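Local coordinates for angiotensin-converting enzyme (Anopheles gambiae, PDB 6S1Y), which is a zinc-dependent metallopeptidase of the angiotensin-converting enzyme family that probably trims dipeptides from the carboxyl ends of peptide substrates, at residues W156-Y160 / N251-Q255; E454-W460 / T476-P482; E470-T476 / S599-V603. All blocks are in the same frame, centred on the assembly; numbering follows the deposited sequence.

Contact 1 (W156-Y160 / N251-Q255). With KSN ((2~{S})-2-[[(4~{S})-4-azanyl-5-oxidanyl-5-oxidanylidene-pentanoyl]amino]pentanedioic acid), chain H.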
loop_
_atom_site.group_PDB
_atom_site.type_symbol
_atom_site.label_atom_id
_atom_site.label_comp_id
_atom_site.label_asym_id
_atom_site.label_seq_id
_atom_site.Cartn_x
_atom_site.Cartn_y
_atom_site.Cartn_z
ATOM N N TRP A 156 -9.357 -14.343 14.071
ATOM C CA TRP A 156 -8.641 -14.673 12.838
ATOM C C TRP A 156 -9.450 -15.667 12.015
ATOM O O TRP A 156 -9.709 -15.446 10.826
ATOM C CB TRP A 156 -7.256 -15.221 13.173
ATOM C CG TRP A 156 -6.347 -15.392 12.001
ATOM C CD1 TRP A 156 -5.280 -14.606 11.671
ATOM C CD2 TRP A 156 -6.402 -16.422 11.011
ATOM N NE1 TRP A 156 -4.661 -15.090 10.527
ATOM C CE2 TRP A 156 -5.333 -16.200 10.107
ATOM C CE3 TRP A 156 -7.251 -17.520 10.795
ATOM C CZ2 TRP A 156 -5.109 -17.015 8.995
ATOM C CZ3 TRP A 156 -7.023 -18.337 9.680
ATOM C CH2 TRP A 156 -5.957 -18.081 8.805
ATOM N N VAL A 157 -9.919 -16.740 12.666
ATOM C CA VAL A 157 -10.719 -17.763 11.992
ATOM C C VAL A 157 -12.027 -17.184 11.453
ATOM O O VAL A 157 -12.425 -17.464 10.314
ATOM C CB VAL A 157 -10.984 -18.940 12.941
ATOM C CG1 VAL A 157 -12.040 -19.893 12.344
ATOM C CG2 VAL A 157 -9.662 -19.670 13.243
ATOM N N GLN A 158 -12.731 -16.396 12.272
ATOM C CA GLN A 158 -13.943 -15.727 11.809
ATOM C C GLN A 158 -13.676 -14.896 10.563
ATOM O O GLN A 158 -14.397 -14.998 9.563
ATOM C CB GLN A 158 -14.493 -14.836 12.916
ATOM C CG GLN A 158 -15.080 -15.610 14.079
ATOM C CD GLN A 158 -16.434 -16.184 13.759
ATOM O OE1 GLN A 158 -17.289 -15.512 13.152
ATOM N NE2 GLN A 158 -16.655 -17.422 14.168
ATOM N N TRP A 159 -12.639 -14.059 10.607
ATOM C CA TRP A 159 -12.389 -13.143 9.502
ATOM C C TRP A 159 -12.139 -13.900 8.203
ATOM O O TRP A 159 -12.766 -13.614 7.173
ATOM C CB TRP A 159 -11.197 -12.229 9.813
ATOM C CG TRP A 159 -10.852 -11.383 8.618
ATOM C CD1 TRP A 159 -9.819 -11.564 7.744
ATOM C CD2 TRP A 159 -11.585 -10.244 8.135
ATOM N NE1 TRP A 159 -9.858 -10.613 6.748
ATOM C CE2 TRP A 159 -10.925 -9.785 6.976
ATOM C CE3 TRP A 159 -12.728 -9.562 8.583
ATOM C CZ2 TRP A 159 -11.369 -8.680 6.259
ATOM C CZ3 TRP A 159 -13.168 -8.475 7.871
ATOM C CH2 TRP A 159 -12.498 -8.047 6.713
ATOM N N TYR A 160 -11.202 -14.852 8.226
ATOM C CA TYR A 160 -10.798 -15.559 7.018
ATOM C C TYR A 160 -11.913 -16.468 6.508
ATOM O O TYR A 160 -12.092 -16.609 5.296
ATOM C CB TYR A 160 -9.514 -16.365 7.295
ATOM C CG TYR A 160 -8.229 -15.564 7.215
ATOM C CD1 TYR A 160 -7.812 -14.734 8.284
ATOM C CD2 TYR A 160 -7.456 -15.577 6.064
ATOM C CE1 TYR A 160 -6.647 -13.949 8.191
ATOM C CE2 TYR A 160 -6.286 -14.799 5.964
ATOM C CZ TYR A 160 -5.883 -14.013 7.026
ATOM O OH TYR A 160 -4.728 -13.298 6.900
ATOM N N ASN A 251 -1.849 -7.760 13.709
ATOM C CA ASN A 251 -2.337 -7.374 12.387
ATOM C C ASN A 251 -2.877 -8.633 11.709
ATOM O O ASN A 251 -2.216 -9.665 11.727
ATOM C CB ASN A 251 -1.199 -6.744 11.576
ATOM C CG ASN A 251 -1.597 -6.439 10.160
ATOM O OD1 ASN A 251 -1.645 -7.334 9.306
ATOM N ND2 ASN A 251 -1.885 -5.167 9.880
ATOM N N LEU A 252 -4.080 -8.545 11.123
ATOM C CA LEU A 252 -4.758 -9.733 10.618
ATOM C C LEU A 252 -3.966 -10.445 9.521
ATOM O O LEU A 252 -4.117 -11.659 9.338
ATOM C CB LEU A 252 -6.135 -9.366 10.065
ATOM C CG LEU A 252 -7.341 -9.581 10.979
ATOM C CD1 LEU A 252 -8.585 -9.027 10.331
ATOM C CD2 LEU A 252 -7.512 -11.060 11.276
ATOM N N TRP A 253 -3.152 -9.720 8.764
ATOM C CA TRP A 253 -2.357 -10.289 7.696
ATOM C C TRP A 253 -0.884 -10.416 8.064
ATOM O O TRP A 253 -0.095 -10.909 7.257
ATOM C CB TRP A 253 -2.537 -9.427 6.447
ATOM C CG TRP A 253 -3.990 -9.163 6.204
ATOM C CD1 TRP A 253 -4.848 -9.945 5.502
ATOM C CD2 TRP A 253 -4.760 -8.054 6.696
ATOM N NE1 TRP A 253 -6.108 -9.394 5.504
ATOM C CE2 TRP A 253 -6.084 -8.239 6.251
ATOM C CE3 TRP A 253 -4.452 -6.913 7.455
ATOM C CZ2 TRP A 253 -7.091 -7.325 6.519
ATOM C CZ3 TRP A 253 -5.469 -6.009 7.744
ATOM C CH2 TRP A 253 -6.776 -6.219 7.271
ATOM N N ALA A 254 -0.500 -9.981 9.265
ATOM C CA ALA A 254 0.901 -9.950 9.702
ATOM C C ALA A 254 1.767 -9.149 8.751
ATOM O O ALA A 254 2.963 -9.439 8.600
ATOM C CB ALA A 254 1.462 -11.365 9.859
ATOM N N GLN A 255 1.188 -8.140 8.098
ATOM C CA GLN A 255 1.952 -7.398 7.102
ATOM C C GLN A 255 2.865 -6.357 7.734
ATOM O O GLN A 255 3.905 -6.024 7.170
ATOM C CB GLN A 255 1.004 -6.735 6.104
ATOM C CG GLN A 255 0.153 -5.607 6.651
ATOM C CD GLN A 255 -0.862 -5.140 5.613
ATOM O OE1 GLN A 255 -1.699 -5.934 5.161
ATOM N NE2 GLN A 255 -0.744 -3.892 5.166
HETATM C C10 KSN H . -7.207 1.805 -3.612
HETATM C C13 KSN H . -3.773 3.088 -0.753
HETATM C C17 KSN H . -2.220 -1.845 3.252
HETATM C C02 KSN H . -1.404 -0.565 3.031
HETATM C C03 KSN H . -1.985 0.431 2.018
HETATM C C04 KSN H . -3.471 0.324 1.715
HETATM C C05 KSN H . -4.308 1.588 2.039
HETATM C C07 KSN H . -4.895 2.071 -0.431
HETATM C C08 KSN H . -6.150 2.258 -1.274
HETATM C C09 KSN H . -5.926 1.936 -2.764
HETATM N N01 KSN H . -0.045 -0.899 2.591
HETATM N N06 KSN H . -5.016 2.358 1.005
HETATM O O11 KSN H . -8.321 1.601 -3.037
HETATM O O12 KSN H . -7.167 1.884 -4.888
HETATM O O14 KSN H . -3.799 4.209 -0.173
HETATM O O15 KSN H . -2.834 2.818 -1.527
HETATM O O16 KSN H . -4.444 1.917 3.179
HETATM O O18 KSN H . -3.139 -1.813 4.115
HETATM O O19 KSN H . -2.029 -2.928 2.637
#
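One end of this contact lines the ligand pocket: Gln255 gives a hydrogen bond from NE2 to O19 of KSN (3.0 Å, N-H...acceptor angle 162°), while Gln255 OE1 accepts one from Lys485, which also bonds KSN. The loop carrying Gln255 leans on the helix 149-163 through Leu252 and Trp253. Leu252 is the most covered residue, losing 100 Å² to the helix. Its CD1 lies 3.8 Å from the centroid of the Trp159 five-membered ring and 13° off the ring normal, a CH-pi contact over the face, and its CD2 reaches Trp156 CD1 at 4.2 Å. The loop takes this shape through a type I beta turn from Asn251 to Ala254, closed by Ala254 N to Asn251 O (3.0 Å), and an Asx turn in which Asn251 OD1 accepts from Trp253 N (2.9 Å); the same OD1 also accepts from Gln255 N at 3.2 Å. Tyr160 OH lies 3.0 Å from Leu252 O, at the edge of the tyrosine ring, and 3.6 Å from Trp253 CD1. The five-membered rings of Trp159 and Trp253 meet obliquely, centroids 6.0 Å apart and planes at 88°, and both indole nitrogens donate to the carbonyl of Ala484.

Contact 2 (E454-W460 / T476-P482)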
loop_
_atom_site.group_PDB
_atom_site.type_symbol
_atom_site.label_atom_id
_atom_site.label_comp_id
_atom_site.label_asym_id
_atom_site.label_seq_id
_atom_site.Cartn_x
_atom_site.Cartn_y
_atom_site.Cartn_z
ATOM N N GLU A 454 -4.708 -26.102 -5.978
ATOM C CA GLU A 454 -3.653 -25.829 -5.009
ATOM C C GLU A 454 -3.623 -24.352 -4.608
ATOM O O GLU A 454 -2.608 -23.861 -4.110
ATOM C CB GLU A 454 -2.294 -26.265 -5.574
ATOM C CG GLU A 454 -2.164 -26.059 -7.069
ATOM C CD GLU A 454 -0.735 -26.127 -7.588
ATOM O OE1 GLU A 454 -0.440 -25.376 -8.552
ATOM O OE2 GLU A 454 0.080 -26.917 -7.057
ATOM N N TYR A 455 -4.728 -23.632 -4.792
ATOM C CA TYR A 455 -4.734 -22.190 -4.544
ATOM C C TYR A 455 -4.328 -21.860 -3.108
ATOM O O TYR A 455 -3.522 -20.952 -2.870
ATOM C CB TYR A 455 -6.123 -21.615 -4.824
ATOM C CG TYR A 455 -6.404 -21.162 -6.243
ATOM C CD1 TYR A 455 -5.420 -21.107 -7.208
ATOM C CD2 TYR A 455 -7.676 -20.758 -6.592
ATOM C CE1 TYR A 455 -5.715 -20.677 -8.493
ATOM C CE2 TYR A 455 -7.976 -20.323 -7.857
ATOM C CZ TYR A 455 -7.011 -20.275 -8.794
ATOM O OH TYR A 455 -7.380 -19.833 -10.036
ATOM N N ASN A 456 -4.871 -22.585 -2.131
ATOM C CA ASN A 456 -4.671 -22.137 -0.766
ATOM C C ASN A 456 -3.315 -22.559 -0.222
ATOM O O ASN A 456 -2.637 -21.757 0.434
ATOM C CB ASN A 456 -5.786 -22.637 0.149
ATOM C CG ASN A 456 -6.036 -21.670 1.324
ATOM O OD1 ASN A 456 -5.870 -20.445 1.188
ATOM N ND2 ASN A 456 -6.408 -22.220 2.482
ATOM N N CYS A 457 -2.880 -23.794 -0.483
ATOM C CA CYS A 457 -1.612 -24.205 0.112
ATOM C C CYS A 457 -0.409 -23.585 -0.599
ATOM O O CYS A 457 0.614 -23.360 0.048
ATOM C CB CYS A 457 -1.544 -25.736 0.185
ATOM S SG CYS A 457 -2.696 -26.393 1.556
ATOM N N LYS A 458 -0.502 -23.238 -1.882
ATOM C CA LYS A 458 0.598 -22.486 -2.483
ATOM C C LYS A 458 0.648 -21.053 -1.953
ATOM O O LYS A 458 1.728 -20.462 -1.856
ATOM C CB LYS A 458 0.498 -22.501 -4.014
ATOM C CG LYS A 458 1.067 -23.800 -4.652
ATOM C CD LYS A 458 2.575 -23.900 -4.457
ATOM C CE LYS A 458 3.215 -25.056 -5.246
ATOM N NZ LYS A 458 4.641 -24.743 -5.611
ATOM N N PHE A 459 -0.494 -20.488 -1.561
ATOM C CA PHE A 459 -0.486 -19.191 -0.888
ATOM C C PHE A 459 0.252 -19.271 0.444
ATOM O O PHE A 459 1.258 -18.580 0.663
ATOM C CB PHE A 459 -1.913 -18.719 -0.676
ATOM C CG PHE A 459 -2.021 -17.435 0.105
ATOM C CD1 PHE A 459 -1.676 -16.219 -0.476
ATOM C CD2 PHE A 459 -2.531 -17.442 1.388
ATOM C CE1 PHE A 459 -1.801 -15.027 0.229
ATOM C CE2 PHE A 459 -2.664 -16.276 2.093
ATOM C CZ PHE A 459 -2.288 -15.052 1.512
ATOM N N TRP A 460 -0.221 -20.133 1.347
ATOM C CA TRP A 460 0.392 -20.200 2.667
ATOM C C TRP A 460 1.817 -20.739 2.604
ATOM O O TRP A 460 2.641 -20.411 3.461
ATOM C CB TRP A 460 -0.466 -21.052 3.601
ATOM C CG TRP A 460 -1.754 -20.379 3.975
ATOM C CD1 TRP A 460 -3.034 -20.809 3.715
ATOM C CD2 TRP A 460 -1.886 -19.138 4.679
ATOM N NE1 TRP A 460 -3.961 -19.894 4.222
ATOM C CE2 TRP A 460 -3.275 -18.861 4.804
ATOM C CE3 TRP A 460 -0.968 -18.225 5.208
ATOM C CZ2 TRP A 460 -3.748 -17.730 5.450
ATOM C CZ3 TRP A 460 -1.454 -17.089 5.839
ATOM C CH2 TRP A 460 -2.830 -16.860 5.955
ATOM N N THR A 476 -7.038 -25.877 4.797
ATOM C CA THR A 476 -7.109 -26.886 3.743
ATOM C C THR A 476 -7.467 -26.209 2.425
ATOM O O THR A 476 -7.709 -24.992 2.373
ATOM C CB THR A 476 -8.146 -27.977 4.066
ATOM O OG1 THR A 476 -9.467 -27.420 3.981
ATOM C CG2 THR A 476 -7.909 -28.557 5.467
ATOM N N GLU A 477 -7.538 -27.004 1.347
ATOM C CA GLU A 477 -8.001 -26.463 0.077
ATOM C C GLU A 477 -9.495 -26.159 0.082
ATOM O O GLU A 477 -9.969 -25.491 -0.836
ATOM C CB GLU A 477 -7.678 -27.403 -1.063
ATOM C CG GLU A 477 -6.190 -27.410 -1.424
ATOM C CD GLU A 477 -5.705 -26.048 -1.900
ATOM O OE1 GLU A 477 -6.556 -25.189 -2.243
ATOM O OE2 GLU A 477 -4.484 -25.827 -1.920
ATOM N N GLN A 478 -10.242 -26.598 1.093
ATOM C CA GLN A 478 -11.624 -26.145 1.217
ATOM C C GLN A 478 -11.690 -24.696 1.689
ATOM O O GLN A 478 -12.687 -24.016 1.433
ATOM C CB GLN A 478 -12.399 -27.036 2.184
ATOM C CG GLN A 478 -12.588 -28.462 1.679
ATOM C CD GLN A 478 -12.768 -29.450 2.816
ATOM O OE1 GLN A 478 -12.084 -30.479 2.873
ATOM N NE2 GLN A 478 -13.687 -29.137 3.738
ATOM N N ASP A 479 -10.660 -24.222 2.400
ATOM C CA ASP A 479 -10.487 -22.806 2.660
ATOM C C ASP A 479 -9.919 -22.145 1.412
ATOM O O ASP A 479 -9.362 -22.812 0.537
ATOM C CB ASP A 479 -9.554 -22.574 3.844
ATOM C CG ASP A 479 -9.976 -23.358 5.071
ATOM O OD1 ASP A 479 -11.149 -23.231 5.483
ATOM O OD2 ASP A 479 -9.139 -24.124 5.613
ATOM N N PHE A 480 -10.098 -20.823 1.315
ATOM C CA PHE A 480 -9.456 -20.085 0.220
ATOM C C PHE A 480 -9.171 -18.660 0.721
ATOM O O PHE A 480 -10.013 -17.766 0.626
ATOM C CB PHE A 480 -10.308 -20.083 -1.036
ATOM C CG PHE A 480 -9.740 -19.227 -2.132
ATOM C CD1 PHE A 480 -8.475 -19.448 -2.600
ATOM C CD2 PHE A 480 -10.465 -18.198 -2.668
ATOM C CE1 PHE A 480 -7.939 -18.659 -3.588
ATOM C CE2 PHE A 480 -9.937 -17.410 -3.667
ATOM C CZ PHE A 480 -8.671 -17.639 -4.128
ATOM N N ASP A 481 -7.968 -18.465 1.222
ATOM C CA ASP A 481 -7.683 -17.358 2.117
ATOM C C ASP A 481 -7.169 -16.062 1.492
ATOM O O ASP A 481 -7.286 -15.006 2.122
ATOM C CB ASP A 481 -6.692 -17.865 3.176
ATOM C CG ASP A 481 -7.330 -18.865 4.127
ATOM O OD1 ASP A 481 -8.495 -18.598 4.511
ATOM O OD2 ASP A 481 -6.684 -19.899 4.485
ATOM N N PRO A 482 -6.641 -16.072 0.274
ATOM C CA PRO A 482 -6.104 -14.818 -0.325
ATOM C C PRO A 482 -7.094 -13.666 -0.340
ATOM O O PRO A 482 -6.695 -12.511 -0.118
ATOM C CB PRO A 482 -5.731 -15.252 -1.752
ATOM C CG PRO A 482 -5.319 -16.689 -1.536
ATOM C CD PRO A 482 -6.311 -17.245 -0.561
#
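Thr476 opens the loop with a type I beta turn to Asp479. An ST turn lies within it, Gln478 N donating to Thr476 OG1 (3.1 Å), and Thr476 O accepts from Asn456 ND2 at 3.1 Å. Glu477 then sends its carboxylate to the first turn of the helix: OE1 accepts from Asn456 N (3.1 Å, N-H...acceptor angle 166°) and OE2 from Cys457 N (3.0 Å, 170°), so both oxygens meet backbone NH groups that point out of the helix start. At Asp479 the side chain turns back on its own loop, OD2 accepting from Thr476 N at 2.9 Å. Phe480 lays its ring obliquely against Tyr455, with CE1 3.7 Å from Tyr455 CD2 and planes at 32°. Asp481 follows with a reciprocal pair to one asparagine: Asp481 N donates to Asn456 OD1 (2.9 Å), and Asn456 ND2 donates to Asp481 OD2 (3.1 Å). Asp481 OD2 also accepts a hydrogen bond from Trp460 NE1 (2.7 Å), while OD1 makes a salt bridge with Arg475. Pro482 ends the walk over the face of Phe459, its CG 4.0 Å from the ring centroid and 20° off the normal, a CH-pi contact. Glu454 holds the N-cap position of helix 455-467, and the loop after strand 475-476 supplies a carboxylate to the exposed first-turn NH groups of Asn456 and Cys457, a typical way of satisfying a helix N-terminus.

Contact 3 (E470-T476 / S599-V603)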
loop_
_atom_site.group_PDB
_atom_site.type_symbol
_atom_site.label_atom_id
_atom_site.label_comp_id
_atom_site.label_asym_id
_atom_site.label_seq_id
_atom_site.Cartn_x
_atom_site.Cartn_y
_atom_site.Cartn_z
ATOM N N GLU A 470 2.576 -18.149 9.802
ATOM C CA GLU A 470 1.636 -19.208 9.452
ATOM C C GLU A 470 0.300 -18.963 10.142
ATOM O O GLU A 470 0.245 -18.327 11.201
ATOM C CB GLU A 470 2.173 -20.602 9.853
ATOM C CG GLU A 470 2.240 -20.839 11.368
ATOM C CD GLU A 470 2.849 -22.179 11.775
ATOM O OE1 GLU A 470 3.447 -22.874 10.890
ATOM O OE2 GLU A 470 2.721 -22.543 12.977
ATOM N N PRO A 471 -0.784 -19.515 9.600
ATOM C CA PRO A 471 -2.080 -19.452 10.262
ATOM C C PRO A 471 -2.043 -20.052 11.655
ATOM O O PRO A 471 -1.229 -20.938 11.950
ATOM C CB PRO A 471 -2.987 -20.286 9.340
ATOM C CG PRO A 471 -2.325 -20.272 8.005
ATOM C CD PRO A 471 -0.858 -20.209 8.298
ATOM N N PRO A 472 -2.973 -19.634 12.522
ATOM C CA PRO A 472 -3.049 -20.193 13.874
ATOM C C PRO A 472 -3.719 -21.557 13.954
ATOM O O PRO A 472 -3.695 -22.182 15.023
ATOM C CB PRO A 472 -3.890 -19.146 14.606
ATOM C CG PRO A 472 -4.866 -18.721 13.527
ATOM C CD PRO A 472 -4.043 -18.652 12.274
ATOM N N VAL A 473 -4.371 -22.009 12.886
ATOM C CA VAL A 473 -5.047 -23.298 12.836
ATOM C C VAL A 473 -4.706 -23.921 11.490
ATOM O O VAL A 473 -4.266 -23.240 10.560
ATOM C CB VAL A 473 -6.575 -23.182 12.973
ATOM C CG1 VAL A 473 -6.973 -22.604 14.333
ATOM C CG2 VAL A 473 -7.123 -22.338 11.823
ATOM N N VAL A 474 -4.971 -25.217 11.371
ATOM C CA VAL A 474 -4.759 -25.903 10.108
ATOM C C VAL A 474 -5.773 -25.416 9.085
ATOM O O VAL A 474 -6.970 -25.344 9.375
ATOM C CB VAL A 474 -4.855 -27.422 10.315
ATOM C CG1 VAL A 474 -4.797 -28.156 8.987
ATOM C CG2 VAL A 474 -3.738 -27.890 11.245
ATOM N N ARG A 475 -5.293 -25.059 7.894
ATOM C CA ARG A 475 -6.134 -24.733 6.746
ATOM C C ARG A 475 -6.066 -25.862 5.714
ATOM O O ARG A 475 -5.142 -26.684 5.726
ATOM C CB ARG A 475 -5.710 -23.400 6.092
ATOM C CG ARG A 475 -5.551 -22.208 7.069
ATOM C CD ARG A 475 -6.842 -21.822 7.775
ATOM N NE ARG A 475 -7.731 -21.037 6.931
ATOM C CZ ARG A 475 -9.006 -20.811 7.204
ATOM N NH1 ARG A 475 -9.549 -21.353 8.288
ATOM N NH2 ARG A 475 -9.744 -20.062 6.388
ATOM N N THR A 476 -7.038 -25.877 4.797
ATOM C CA THR A 476 -7.109 -26.886 3.743
ATOM C C THR A 476 -7.467 -26.209 2.425
ATOM O O THR A 476 -7.709 -24.992 2.373
ATOM C CB THR A 476 -8.146 -27.977 4.066
ATOM O OG1 THR A 476 -9.467 -27.420 3.981
ATOM C CG2 THR A 476 -7.909 -28.557 5.467
ATOM N N SER A 599 6.178 -24.305 7.153
ATOM C CA SER A 599 4.917 -24.456 7.867
ATOM C C SER A 599 4.219 -25.762 7.498
ATOM O O SER A 599 4.229 -26.187 6.347
ATOM C CB SER A 599 3.987 -23.288 7.561
ATOM O OG SER A 599 2.767 -23.455 8.263
ATOM N N GLN A 600 3.569 -26.368 8.487
ATOM C CA GLN A 600 2.718 -27.532 8.285
ATOM C C GLN A 600 1.244 -27.185 8.453
ATOM O O GLN A 600 0.418 -28.076 8.648
ATOM C CB GLN A 600 3.105 -28.640 9.266
ATOM C CG GLN A 600 4.534 -29.155 9.081
ATOM C CD GLN A 600 4.973 -30.088 10.203
ATOM O OE1 GLN A 600 4.549 -29.952 11.356
ATOM N NE2 GLN A 600 5.840 -31.020 9.873
ATOM N N LYS A 601 0.893 -25.908 8.372
ATOM C CA LYS A 601 -0.449 -25.473 8.701
ATOM C C LYS A 601 -1.403 -25.422 7.511
ATOM O O LYS A 601 -2.495 -24.858 7.645
ATOM C CB LYS A 601 -0.385 -24.107 9.369
ATOM C CG LYS A 601 0.065 -24.154 10.821
ATOM C CD LYS A 601 -0.983 -24.838 11.679
ATOM C CE LYS A 601 -0.701 -24.693 13.161
ATOM N NZ LYS A 601 0.690 -25.125 13.457
ATOM N N CYS A 602 -1.035 -25.977 6.360
ATOM C CA CYS A 602 -1.950 -26.082 5.223
ATOM C C CYS A 602 -1.787 -27.450 4.576
ATOM O O CYS A 602 -0.684 -27.805 4.155
ATOM C CB CYS A 602 -1.709 -24.975 4.184
ATOM S SG CYS A 602 -3.055 -24.828 2.921
ATOM N N VAL A 603 -2.903 -28.172 4.454
ATOM C CA VAL A 603 -2.942 -29.599 4.126
ATOM C C VAL A 603 -3.644 -29.794 2.788
ATOM O O VAL A 603 -4.738 -29.258 2.575
ATOM C CB VAL A 603 -3.685 -30.384 5.226
ATOM C CG1 VAL A 603 -3.882 -31.840 4.825
ATOM C CG2 VAL A 603 -2.940 -30.282 6.534
HETATM O O HOH W 1 3.748 -25.516 11.255
#
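The two segments run parallel where they meet, with CA-CA separations of 4.6 Å for Val474 and Lys601 and 4.7 Å for Arg475 and Cys602. Arg475 bonds on both sides of Cys602: its N donates to Lys601 O (2.8 Å, N-H...acceptor angle 177°) and its O accepts from Val603 N (3.0 Å, 153°), the pattern of a parallel bridge. Cys602 CA adds a CA-H...O contact to Arg475 O at 3.3 Å. Val474 CG1 packs on Val603 CG2 at 3.7 Å. Toward the N-terminal ends of both segments, Ser599 OG donates to Glu470 OE1 (2.8 Å); it also accepts from Lys601 N (3.1 Å), and this second bond makes an ST turn. A water joins Glu470 OE1 to Gln600 N. Lys601 NZ forms a salt bridge with Glu470 OE2 at 3.3 Å, its hydrogen bond weak. Cys602 is disulfide-bonded to Cys457 of helix 455-467, whose Trp460 touches Pro471 and Arg475, while helix 149-163 meets Pro471 and Pro472 through Trp156, and strand 469-470 pairs with 244-245.

Overall arrangement
Contact 1 closes before the other two open; contacts 2 and 3 then cross along the chain and share Thr476. Their centres lie about 9 Å apart, against about 14 Å from contact 1 to contact 2 and about 13 Å to contact 3, all on the same side of the chain's centre. The Cys457-Cys602 disulfide (SG to SG 2.1 Å) and the salt bridge from Asp481 OD1 to Arg475 NH2 (2.7 Å) couple contacts 2 and 3. Helix 149-163 joins them by packing: Trp156 CZ2 lies 3.8 Å from Trp460 CH2, and Trp156 CD2 3.5 Å from Pro472 CD. Packing thus runs from strand 602-603 through Trp460 and Trp156 to the 251-255 loop, which carries Gln255 into the pocket.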